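PDB 1C1L: congerin-1 from Conger myriaster, which binds beta-galactosides such as lactose as a homodimeric galectin, although its physiological role is not yet known. Local coordinates for residues 12-17 and 91-96; 37-43 and 117-122; 24-28 and 82-86; 78-82 and 103-107. Residue numbers count along the deposited sequence, not the author numbering.

Contact 1: residues 12-17 and 91-96; sequences FTVGKF and TLSYDI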
loop_
_atom_site.group_PDB
_atom_site.type_symbol
_atom_site.label_atom_id
_atom_site.label_comp_id
_atom_site.label_asym_id
_atom_site.label_seq_id
_atom_site.Cartn_x
_atom_site.Cartn_y
_atom_site.Cartn_z
ATOM N N PHE A 12 6.571 -1.598 8.292
ATOM C CA PHE A 12 7.528 -2.529 7.739
ATOM C C PHE A 12 8.710 -2.564 8.697
ATOM O O PHE A 12 9.651 -1.772 8.605
ATOM C CB PHE A 12 7.925 -2.051 6.327
ATOM C CG PHE A 12 8.851 -3.014 5.593
ATOM C CD1 PHE A 12 8.781 -4.385 5.837
ATOM C CD2 PHE A 12 9.785 -2.520 4.683
ATOM C CE1 PHE A 12 9.635 -5.268 5.183
ATOM C CE2 PHE A 12 10.641 -3.407 4.026
ATOM C CZ PHE A 12 10.568 -4.778 4.274
ATOM N N THR A 13 8.589 -3.441 9.686
ATOM C CA THR A 13 9.617 -3.606 10.707
ATOM C C THR A 13 10.330 -4.924 10.473
ATOM O O THR A 13 9.909 -5.712 9.610
ATOM C CB THR A 13 8.979 -3.608 12.121
ATOM O OG1 THR A 13 7.974 -4.624 12.140
ATOM C CG2 THR A 13 8.370 -2.256 12.471
ATOM N N VAL A 14 11.386 -5.210 11.242
ATOM C CA VAL A 14 12.066 -6.487 11.157
ATOM C C VAL A 14 11.070 -7.634 11.338
ATOM O O VAL A 14 10.214 -7.615 12.227
ATOM C CB VAL A 14 13.165 -6.519 12.247
ATOM C CG1 VAL A 14 13.658 -7.947 12.468
ATOM C CG2 VAL A 14 14.321 -5.626 11.814
ATOM N N GLY A 15 11.156 -8.598 10.425
ATOM C CA GLY A 15 10.332 -9.792 10.467
ATOM C C GLY A 15 9.071 -9.712 9.614
ATOM O O GLY A 15 8.427 -10.737 9.423
ATOM N N LYS A 16 8.667 -8.552 9.095
ATOM C CA LYS A 16 7.490 -8.423 8.246
ATOM C C LYS A 16 7.910 -8.676 6.806
ATOM O O LYS A 16 9.090 -8.492 6.464
ATOM C CB LYS A 16 6.903 -7.015 8.352
ATOM C CG LYS A 16 6.529 -6.559 9.746
ATOM C CD LYS A 16 5.375 -7.382 10.275
ATOM C CE LYS A 16 5.031 -6.940 11.669
ATOM N NZ LYS A 16 3.924 -7.711 12.203
ATOM N N PHE A 17 6.991 -9.054 5.937
ATOM C CA PHE A 17 7.259 -9.329 4.540
ATOM C C PHE A 17 6.471 -8.323 3.745
ATOM O O PHE A 17 5.242 -8.298 3.787
ATOM C CB PHE A 17 6.809 -10.738 4.163
ATOM C CG PHE A 17 7.704 -11.753 4.845
ATOM C CD1 PHE A 17 7.479 -12.091 6.182
ATOM C CD2 PHE A 17 8.787 -12.304 4.163
ATOM C CE1 PHE A 17 8.343 -12.967 6.835
ATOM C CE2 PHE A 17 9.644 -13.181 4.820
ATOM C CZ PHE A 17 9.424 -13.510 6.155
ATOM N N THR A 91 9.247 -9.647 -2.950
ATOM C CA THR A 91 9.030 -9.596 -1.513
ATOM C C THR A 91 10.343 -9.296 -0.809
ATOM O O THR A 91 11.382 -9.926 -1.045
ATOM C CB THR A 91 8.492 -10.928 -0.984
ATOM O OG1 THR A 91 7.288 -11.168 -1.689
ATOM C CG2 THR A 91 8.269 -10.926 0.537
ATOM N N LEU A 92 10.264 -8.357 0.117
ATOM C CA LEU A 92 11.397 -7.918 0.890
ATOM C C LEU A 92 11.127 -8.157 2.366
ATOM O O LEU A 92 10.015 -7.942 2.859
ATOM C CB LEU A 92 11.641 -6.430 0.723
ATOM C CG LEU A 92 11.692 -5.733 -0.627
ATOM C CD1 LEU A 92 11.856 -4.236 -0.441
ATOM C CD2 LEU A 92 12.891 -6.243 -1.398
ATOM N N SER A 93 12.143 -8.613 3.064
ATOM C CA SER A 93 12.124 -8.686 4.502
ATOM C C SER A 93 13.547 -8.354 4.932
ATOM O O SER A 93 14.465 -8.268 4.098
ATOM C CB SER A 93 11.710 -10.090 4.964
ATOM O OG SER A 93 12.500 -11.162 4.460
ATOM N N TYR A 94 13.781 -8.119 6.210
ATOM C CA TYR A 94 15.106 -7.788 6.673
ATOM C C TYR A 94 15.249 -8.037 8.157
ATOM O O TYR A 94 14.260 -8.180 8.887
ATOM C CB TYR A 94 15.408 -6.316 6.370
ATOM C CG TYR A 94 14.540 -5.279 7.067
ATOM C CD1 TYR A 94 13.238 -5.001 6.629
ATOM C CD2 TYR A 94 15.092 -4.580 8.132
ATOM C CE1 TYR A 94 12.498 -4.004 7.268
ATOM C CE2 TYR A 94 14.360 -3.585 8.770
ATOM C CZ TYR A 94 13.073 -3.306 8.329
ATOM O OH TYR A 94 12.404 -2.272 8.935
ATOM N N ASP A 95 16.479 -8.175 8.599
ATOM C CA ASP A 95 16.750 -8.158 10.018
ATOM C C ASP A 95 17.800 -7.062 10.206
ATOM O O ASP A 95 18.132 -6.377 9.233
ATOM C CB ASP A 95 17.231 -9.545 10.464
ATOM C CG ASP A 95 18.401 -10.172 9.728
ATOM O OD1 ASP A 95 19.344 -9.489 9.342
ATOM O OD2 ASP A 95 18.364 -11.379 9.570
ATOM N N ILE A 96 18.453 -6.941 11.367
ATOM C CA ILE A 96 19.400 -5.860 11.626
ATOM C C ILE A 96 20.656 -5.978 10.750
ATOM O O ILE A 96 21.333 -4.981 10.508
ATOM C CB ILE A 96 19.727 -5.876 13.183
ATOM C CG1 ILE A 96 20.534 -4.653 13.622
ATOM C CG2 ILE A 96 20.559 -7.094 13.522
ATOM C CD1 ILE A 96 19.713 -3.373 13.799
HETATM O O HOH W 1 11.364 -7.492 7.644
#

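Contact 2: residues 37-43 and 117-122; sequences ESMNSLS and KEFLPF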
loop_
_atom_site.group_PDB
_atom_site.type_symbol
_atom_site.label_atom_id
_atom_site.label_comp_id
_atom_site.label_asym_id
_atom_site.label_seq_id
_atom_site.Cartn_x
_atom_site.Cartn_y
_atom_site.Cartn_z
ATOM N N GLU A 37 14.063 5.895 4.225
ATOM C CA GLU A 37 13.415 6.972 4.954
ATOM C C GLU A 37 12.799 8.002 4.013
ATOM O O GLU A 37 11.824 8.675 4.344
ATOM C CB GLU A 37 14.407 7.678 5.831
ATOM C CG GLU A 37 15.221 6.945 6.911
ATOM C CD GLU A 37 16.115 7.921 7.667
ATOM O OE1 GLU A 37 16.605 8.884 7.078
ATOM O OE2 GLU A 37 16.326 7.731 8.859
ATOM N N SER A 38 13.344 8.151 2.816
ATOM C CA SER A 38 12.886 9.141 1.857
ATOM C C SER A 38 13.579 8.804 0.550
ATOM O O SER A 38 14.493 7.977 0.547
ATOM C CB SER A 38 13.291 10.557 2.309
ATOM O OG SER A 38 14.699 10.822 2.357
ATOM N N MET A 39 13.247 9.510 -0.530
ATOM C CA MET A 39 13.895 9.345 -1.823
ATOM C C MET A 39 15.402 9.594 -1.704
ATOM O O MET A 39 16.220 9.066 -2.459
ATOM C CB MET A 39 13.335 10.338 -2.848
ATOM C CG MET A 39 11.853 10.276 -3.155
ATOM S SD MET A 39 11.288 11.592 -4.253
ATOM C CE MET A 39 11.702 10.874 -5.805
ATOM N N ASN A 40 15.825 10.450 -0.775
ATOM C CA ASN A 40 17.239 10.737 -0.595
ATOM C C ASN A 40 18.003 9.844 0.345
ATOM O O ASN A 40 19.231 9.837 0.323
ATOM C CB ASN A 40 17.432 12.163 -0.127
ATOM C CG ASN A 40 17.706 13.072 -1.300
ATOM O OD1 ASN A 40 18.683 13.810 -1.331
ATOM N ND2 ASN A 40 16.898 13.045 -2.354
ATOM N N SER A 41 17.295 9.075 1.162
ATOM C CA SER A 41 17.965 8.286 2.158
ATOM C C SER A 41 17.321 6.913 2.039
ATOM O O SER A 41 16.221 6.619 2.542
ATOM C CB SER A 41 17.730 8.983 3.488
ATOM O OG SER A 41 18.592 8.444 4.460
ATOM N N LEU A 42 18.023 6.055 1.303
ATOM C CA LEU A 42 17.513 4.746 0.965
ATOM C C LEU A 42 18.367 3.626 1.522
ATOM O O LEU A 42 19.591 3.632 1.308
ATOM C CB LEU A 42 17.450 4.610 -0.554
ATOM C CG LEU A 42 16.549 5.576 -1.309
ATOM C CD1 LEU A 42 16.753 5.384 -2.794
ATOM C CD2 LEU A 42 15.099 5.332 -0.920
ATOM N N SER A 43 17.769 2.675 2.256
ATOM C CA SER A 43 18.496 1.493 2.694
ATOM C C SER A 43 18.628 0.481 1.555
ATOM O O SER A 43 19.605 -0.272 1.518
ATOM C CB SER A 43 17.786 0.829 3.872
ATOM O OG SER A 43 18.010 1.584 5.047
ATOM N N LYS A 117 18.891 -0.462 10.249
ATOM C CA LYS A 117 17.516 -0.020 10.329
ATOM C C LYS A 117 16.635 -1.137 10.846
ATOM O O LYS A 117 16.848 -2.304 10.541
ATOM C CB LYS A 117 17.008 0.417 8.964
ATOM C CG LYS A 117 17.732 1.644 8.445
ATOM C CD LYS A 117 17.541 2.762 9.452
ATOM C CE LYS A 117 17.916 4.054 8.792
ATOM N NZ LYS A 117 17.540 5.118 9.696
ATOM N N GLU A 118 15.673 -0.765 11.686
ATOM C CA GLU A 118 14.699 -1.704 12.201
ATOM C C GLU A 118 13.274 -1.343 11.814
ATOM O O GLU A 118 12.338 -2.071 12.155
ATOM C CB GLU A 118 14.806 -1.761 13.713
ATOM C CG GLU A 118 16.074 -2.515 14.067
ATOM C CD GLU A 118 16.379 -2.611 15.542
ATOM O OE1 GLU A 118 16.413 -1.587 16.223
ATOM O OE2 GLU A 118 16.596 -3.727 15.996
ATOM N N PHE A 119 13.106 -0.227 11.114
ATOM C CA PHE A 119 11.815 0.249 10.653
ATOM C C PHE A 119 12.098 1.068 9.391
ATOM O O PHE A 119 13.073 1.839 9.381
ATOM C CB PHE A 119 11.158 1.127 11.735
ATOM C CG PHE A 119 9.880 1.778 11.235
ATOM C CD1 PHE A 119 8.785 0.984 10.888
ATOM C CD2 PHE A 119 9.833 3.161 11.047
ATOM C CE1 PHE A 119 7.655 1.575 10.342
ATOM C CE2 PHE A 119 8.695 3.744 10.498
ATOM C CZ PHE A 119 7.608 2.952 10.146
ATOM N N LEU A 120 11.306 0.915 8.328
ATOM C CA LEU A 120 11.498 1.668 7.090
ATOM C C LEU A 120 10.182 2.331 6.694
ATOM O O LEU A 120 9.236 1.621 6.333
ATOM C CB LEU A 120 11.931 0.770 5.941
ATOM C CG LEU A 120 13.277 0.077 6.097
ATOM C CD1 LEU A 120 13.452 -0.924 4.980
ATOM C CD2 LEU A 120 14.403 1.091 6.037
ATOM N N PRO A 121 10.045 3.655 6.783
ATOM C CA PRO A 121 8.794 4.381 6.546
ATOM C C PRO A 121 8.432 4.701 5.106
ATOM O O PRO A 121 7.321 5.158 4.835
ATOM C CB PRO A 121 8.957 5.623 7.376
ATOM C CG PRO A 121 10.416 5.935 7.158
ATOM C CD PRO A 121 11.050 4.568 7.326
ATOM N N PHE A 122 9.352 4.511 4.166
ATOM C CA PHE A 122 9.145 4.973 2.810
ATOM C C PHE A 122 9.403 3.912 1.746
ATOM O O PHE A 122 10.377 3.150 1.814
ATOM C CB PHE A 122 10.055 6.186 2.616
ATOM C CG PHE A 122 10.067 6.779 1.220
ATOM C CD1 PHE A 122 9.145 7.768 0.887
ATOM C CD2 PHE A 122 10.992 6.322 0.271
ATOM C CE1 PHE A 122 9.147 8.307 -0.402
ATOM C CE2 PHE A 122 10.985 6.861 -1.014
ATOM C CZ PHE A 122 10.064 7.851 -1.345
#

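Contact 3: residues 24-28 and 82-86; sequences INNSP and LSAGQ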
loop_
_atom_site.group_PDB
_atom_site.type_symbol
_atom_site.label_atom_id
_atom_site.label_comp_id
_atom_site.label_asym_id
_atom_site.label_seq_id
_atom_site.Cartn_x
_atom_site.Cartn_y
_atom_site.Cartn_z
ATOM N N ILE A 24 5.911 -4.098 -15.550
ATOM C CA ILE A 24 7.065 -3.451 -16.147
ATOM C C ILE A 24 6.593 -2.871 -17.476
ATOM O O ILE A 24 5.795 -3.501 -18.180
ATOM C CB ILE A 24 8.184 -4.499 -16.352
ATOM C CG1 ILE A 24 8.597 -5.080 -15.007
ATOM C CG2 ILE A 24 9.397 -3.859 -16.997
ATOM C CD1 ILE A 24 9.224 -6.479 -15.124
ATOM N N ASN A 25 7.045 -1.691 -17.851
ATOM C CA ASN A 25 6.684 -1.099 -19.130
ATOM C C ASN A 25 7.201 -1.941 -20.279
ATOM O O ASN A 25 8.106 -2.778 -20.145
ATOM C CB ASN A 25 7.288 0.273 -19.354
ATOM C CG ASN A 25 6.828 1.354 -18.402
ATOM O OD1 ASN A 25 5.945 1.168 -17.575
ATOM N ND2 ASN A 25 7.413 2.535 -18.433
ATOM N N ASN A 26 6.599 -1.756 -21.433
ATOM C CA ASN A 26 7.180 -2.312 -22.651
ATOM C C ASN A 26 8.373 -1.433 -22.980
ATOM O O ASN A 26 8.458 -0.289 -22.520
ATOM C CB ASN A 26 6.200 -2.264 -23.795
ATOM C CG ASN A 26 4.950 -3.071 -23.486
ATOM O OD1 ASN A 26 3.843 -2.600 -23.700
ATOM N ND2 ASN A 26 5.045 -4.266 -22.944
ATOM N N SER A 27 9.329 -1.974 -23.731
ATOM C CA SER A 27 10.571 -1.286 -24.076
ATOM C C SER A 27 11.258 -0.565 -22.897
ATOM O O SER A 27 11.586 0.623 -22.973
ATOM C CB SER A 27 10.249 -0.321 -25.207
ATOM O OG SER A 27 9.522 -1.074 -26.171
ATOM N N PRO A 28 11.466 -1.214 -21.755
ATOM C CA PRO A 28 12.062 -0.599 -20.587
ATOM C C PRO A 28 13.565 -0.397 -20.670
ATOM O O PRO A 28 14.303 -1.137 -21.315
ATOM C CB PRO A 28 11.670 -1.511 -19.464
ATOM C CG PRO A 28 11.815 -2.858 -20.124
ATOM C CD PRO A 28 11.348 -2.650 -21.552
ATOM N N LEU A 82 13.134 -11.128 -14.852
ATOM C CA LEU A 82 11.959 -10.353 -15.231
ATOM C C LEU A 82 11.994 -10.050 -16.725
ATOM O O LEU A 82 13.052 -10.085 -17.363
ATOM C CB LEU A 82 11.892 -9.050 -14.411
ATOM C CG LEU A 82 11.874 -9.146 -12.875
ATOM C CD1 LEU A 82 11.597 -7.767 -12.287
ATOM C CD2 LEU A 82 10.781 -10.100 -12.405
ATOM N N SER A 83 10.837 -9.698 -17.265
ATOM C CA SER A 83 10.665 -9.441 -18.673
ATOM C C SER A 83 9.836 -8.190 -18.857
ATOM O O SER A 83 8.930 -7.863 -18.083
ATOM C CB SER A 83 9.948 -10.615 -19.327
ATOM O OG SER A 83 10.477 -11.871 -18.920
ATOM N N ALA A 84 10.147 -7.478 -19.927
ATOM C CA ALA A 84 9.440 -6.276 -20.333
ATOM C C ALA A 84 7.958 -6.583 -20.471
ATOM O O ALA A 84 7.618 -7.677 -20.936
ATOM C CB ALA A 84 9.919 -5.816 -21.681
ATOM N N GLY A 85 7.103 -5.640 -20.068
ATOM C CA GLY A 85 5.663 -5.773 -20.198
ATOM C C GLY A 85 4.994 -6.746 -19.231
ATOM O O GLY A 85 3.771 -6.913 -19.282
ATOM N N GLN A 86 5.734 -7.402 -18.339
ATOM C CA GLN A 86 5.157 -8.414 -17.471
ATOM C C GLN A 86 4.772 -7.870 -16.104
ATOM O O GLN A 86 5.280 -6.880 -15.611
ATOM C CB GLN A 86 6.150 -9.603 -17.255
ATOM C CG GLN A 86 7.235 -9.420 -16.160
ATOM C CD GLN A 86 7.964 -10.629 -15.572
ATOM O OE1 GLN A 86 8.829 -11.221 -16.200
ATOM N NE2 GLN A 86 7.749 -11.081 -14.348
#

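Contact 4: residues 78-82 and 103-107; sequences TNFTL and ILDGP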
loop_
_atom_site.group_PDB
_atom_site.type_symbol
_atom_site.label_atom_id
_atom_site.label_comp_id
_atom_site.label_asym_id
_atom_site.label_seq_id
_atom_site.Cartn_x
_atom_site.Cartn_y
_atom_site.Cartn_z
ATOM N N THR A 78 23.570 -11.064 -12.376
ATOM C CA THR A 78 22.987 -11.214 -13.694
ATOM C C THR A 78 22.032 -12.398 -13.694
ATOM O O THR A 78 21.742 -13.011 -14.725
ATOM C CB THR A 78 24.064 -11.420 -14.763
ATOM O OG1 THR A 78 24.887 -12.512 -14.340
ATOM C CG2 THR A 78 24.761 -10.105 -15.045
ATOM N N ASN A 79 21.532 -12.817 -12.531
ATOM C CA ASN A 79 20.554 -13.894 -12.470
ATOM C C ASN A 79 19.224 -13.146 -12.622
ATOM O O ASN A 79 18.512 -12.856 -11.660
ATOM C CB ASN A 79 20.674 -14.604 -11.123
ATOM C CG ASN A 79 19.906 -15.918 -11.156
ATOM O OD1 ASN A 79 19.283 -16.247 -12.163
ATOM N ND2 ASN A 79 19.938 -16.726 -10.111
ATOM N N PHE A 80 18.966 -12.738 -13.859
ATOM C CA PHE A 80 17.871 -11.826 -14.172
ATOM C C PHE A 80 16.665 -12.564 -14.733
ATOM O O PHE A 80 16.785 -13.240 -15.752
ATOM C CB PHE A 80 18.425 -10.822 -15.161
ATOM C CG PHE A 80 17.594 -9.571 -15.397
ATOM C CD1 PHE A 80 16.531 -9.574 -16.306
ATOM C CD2 PHE A 80 17.964 -8.387 -14.758
ATOM C CE1 PHE A 80 15.856 -8.384 -16.581
ATOM C CE2 PHE A 80 17.283 -7.199 -15.041
ATOM C CZ PHE A 80 16.235 -7.194 -15.959
ATOM N N THR A 81 15.487 -12.460 -14.114
ATOM C CA THR A 81 14.350 -13.250 -14.554
ATOM C C THR A 81 13.113 -12.457 -14.965
ATOM O O THR A 81 12.101 -13.051 -15.356
ATOM C CB THR A 81 13.997 -14.276 -13.415
ATOM O OG1 THR A 81 13.724 -13.540 -12.222
ATOM C CG2 THR A 81 15.130 -15.264 -13.140
ATOM N N LEU A 82 13.134 -11.128 -14.852
ATOM C CA LEU A 82 11.959 -10.353 -15.231
ATOM C C LEU A 82 11.994 -10.050 -16.725
ATOM O O LEU A 82 13.052 -10.085 -17.363
ATOM C CB LEU A 82 11.892 -9.050 -14.411
ATOM C CG LEU A 82 11.874 -9.146 -12.875
ATOM C CD1 LEU A 82 11.597 -7.767 -12.287
ATOM C CD2 LEU A 82 10.781 -10.100 -12.405
ATOM N N ILE A 103 12.461 -12.612 -5.357
ATOM C CA ILE A 103 11.774 -12.264 -6.582
ATOM C C ILE A 103 10.909 -13.453 -6.987
ATOM O O ILE A 103 11.346 -14.610 -7.002
ATOM C CB ILE A 103 12.824 -11.921 -7.660
ATOM C CG1 ILE A 103 13.626 -10.721 -7.185
ATOM C CG2 ILE A 103 12.147 -11.615 -8.995
ATOM C CD1 ILE A 103 14.901 -10.490 -8.004
ATOM N N LEU A 104 9.628 -13.204 -7.230
ATOM C CA LEU A 104 8.713 -14.270 -7.592
ATOM C C LEU A 104 9.151 -14.878 -8.909
ATOM O O LEU A 104 9.344 -14.160 -9.891
ATOM C CB LEU A 104 7.315 -13.736 -7.729
ATOM C CG LEU A 104 6.245 -14.740 -8.095
ATOM C CD1 LEU A 104 6.030 -15.713 -6.948
ATOM C CD2 LEU A 104 4.992 -13.972 -8.459
ATOM N N ASP A 105 9.256 -16.201 -8.886
ATOM C CA ASP A 105 9.782 -17.031 -9.967
ATOM C C ASP A 105 11.225 -16.721 -10.346
ATOM O O ASP A 105 11.732 -17.142 -11.386
ATOM C CB ASP A 105 8.887 -16.887 -11.215
ATOM C CG ASP A 105 7.458 -17.359 -11.005
ATOM O OD1 ASP A 105 7.252 -18.396 -10.377
ATOM O OD2 ASP A 105 6.547 -16.675 -11.476
ATOM N N GLY A 106 11.925 -16.042 -9.448
ATOM C CA GLY A 106 13.285 -15.645 -9.676
ATOM C C GLY A 106 14.150 -15.987 -8.489
ATOM O O GLY A 106 13.800 -16.852 -7.687
ATOM N N PRO A 107 15.311 -15.364 -8.376
ATOM C CA PRO A 107 16.234 -15.636 -7.297
ATOM C C PRO A 107 15.869 -14.965 -5.987
ATOM O O PRO A 107 15.015 -14.069 -5.854
ATOM C CB PRO A 107 17.555 -15.192 -7.886
ATOM C CG PRO A 107 17.144 -13.947 -8.644
ATOM C CD PRO A 107 15.863 -14.409 -9.334
HETATM O O HOH W 2 10.843 -14.004 -12.241
#

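Contact 1: residues 12-17 and 91-96
Tyr-94 OH donates to Phe-12 O at 2.8 Å, bringing the end of strand 87-94 against the loop that leads into strand 18-24; Phe-12 is also held by a backbone hydrogen bond with Leu-120. Tyr-94 O receives a weak hydrogen bond from Gly-15 N (3.5 Å) and a CA-H...O contact from Val-14 CA (3.6 Å). Water 1 sits between the two segments. It accepts from Tyr-94 N at 2.9 Å and, weakly, from Gly-15 N at 3.0 Å, and has Thr-13 O (3.0 Å) and Lys-16 O (2.8 Å) among the acceptors in reach of its protons. Thr-13 to Lys-16 form a type II beta turn, closed by Lys-16 N to Thr-13 O at 3.1 Å, with Gly-15 at the positive phi such a turn requires. In the galectin beta-sandwich this turn delivers the chain to strand 18-24, which lies beside strand 87-94. The edge of the Tyr-94 ring meets the face of Phe-12, centroids 5.0 Å apart and planes at 81°, while Ser-93 CB makes a CH-pi contact over Phe-17. The carboxylate of Asp-95 turns away to Tyr-100 and to the backbone of Asn-97 and Lys-98, and Thr-91 OG1 bonds to Thr-19.

Contact 2: residues 37-43 and 117-122
Phe-122 lays one face of its ring against the backbone of Ser-38 and Met-39, with Ser-38 CA 3.9 Å from the ring centroid in a CH-pi contact and Met-39 CG 3.5 Å from Phe-122 CZ. The backbone it packs on is a tight hairpin: a type I turn runs from Ser-38 to Ser-41, and Glu-37 and Ser-38 form a classic beta bulge opposite Ser-41, both backbone nitrogens bonding to Ser-41 O (2.8 Å from Glu-37 N, 3.3 Å from Ser-38 N). Glu-37 CA also touches Pro-121 CG at 3.9 Å, and its carboxylate reaches along the loop to a salt bridge, Glu-37 OE2 to Lys-117 NZ at 3.0 Å. Farther along, Ser-43 OG rests against Lys-117 CG (3.4 Å). The contact thus ties the hairpin between strands 30-35 and 41-52 to the loop entering strand 122-127, an outermost strand of its sheet within the chain; there Phe-122 pairs in parallel with a strand of the second subunit, continuing the sheet across the dimer interface.

Contact 3: residues 24-28 and 82-86
Two loops meet here through their backbones, closest at Asn-26 and Gly-85, where Asn-26 CA and Gly-85 CA are 4.5 Å apart. Ile-24 N donates to Gln-86 O at 2.9 Å and nearly straight (168°), and Gly-85 N donates to Asn-25 O at 3.0 Å. Between these bonds Gly-85 CA comes within 3.0 Å of Ile-24 O in a CA-H...O contact. Residues 83-86 form a type II beta turn, closed by Gln-86 N to Ser-83 O at 3.2 Å; Gly-85 takes its positive phi, and a CB there would collide with Asn-26 ND2. The pairing joins neighbouring antiparallel strands of the galectin beta-sandwich, for strand 18-24 ends at Ile-24 just where the turn feeds strand 87-94. Ile-24 is the main side chain of the contact: its CD1 lies 3.8 Å from Leu-82 CB, 3.7 Å from Gln-86 CG and 3.3 Å from Ser-83 O. Ile-24 and Leu-82 both continue inward onto Phe-31 and Phe-88. Pro-28 CD packs on Ala-84 CB at 3.5 Å. Gln-86 folds its amide back along its own turn, where OE1 accepts weak hydrogen bonds from Ser-83 N (2.7 Å) and Ser-83 OG (3.2 Å).

Contact 4: residues 78-82 and 103-107
This is a small loop-to-loop packing contact, burying 227 Å² and bridged by a water, between the chain that follows strand 75-77 and the turn connecting strands 98-103 and 108-112. The turn is a type II beta turn from Ile-103 to Gly-106, closed by Gly-106 N to Ile-103 O at 2.9 Å; beyond it, Ile-103 N bonds to Pro-107 O at 3.0 Å. Thr-81 points its side chain at this hairpin. Its OG1 lies 3.3 Å from Gly-106 CA and 3.7 Å from Pro-107 CD, so close that a CB on Gly-106 would clash with it. Polar linkage comes through water 2, which donates to Leu-104 O at 2.8 Å, is hydrogen-bonded to Thr-81 OG1 at 2.9 Å and bonds weakly to Thr-81 O at 3.5 Å. To one side, Asn-79, the centre of an inverse gamma turn, packs on the proline: Asn-79 O is 3.5 Å from Pro-107 CG and Asn-79 ND2 is 3.6 Å from Pro-107 CB. Leu-82 CD2 meets Ile-103 CG2 at 4.0 Å on the buried side. There both residues also touch His-48 of strand 41-52, while Leu-82 reaches Phe-88 of strand 87-94, placing the contact at the margin between the two sheets of the sandwich.

The contacts form two touching pairs in the galectin sandwich. Contacts 1 and 2, centres 13 Å apart, meet through Phe-12 O and Leu-120 N (3.2 Å, a probable hydrogen bond); contacts 3 and 4, also 13 Å apart, share Leu-82. Contact 3 lies across the chain's centre from contacts 1 and 2, and contact 4 across it from contact 2, while contacts 1 and 4 come within about 5 Å at their nearest atoms. Strand 87-94 begins just after segment 82-86 of contact 3 and ends within contact 1. Along the chain, contact 1 crosses contacts 2 and 4 and encloses contact 3. Loops distant in sequence are thereby joined, with contact 2 reaching the dimer interface.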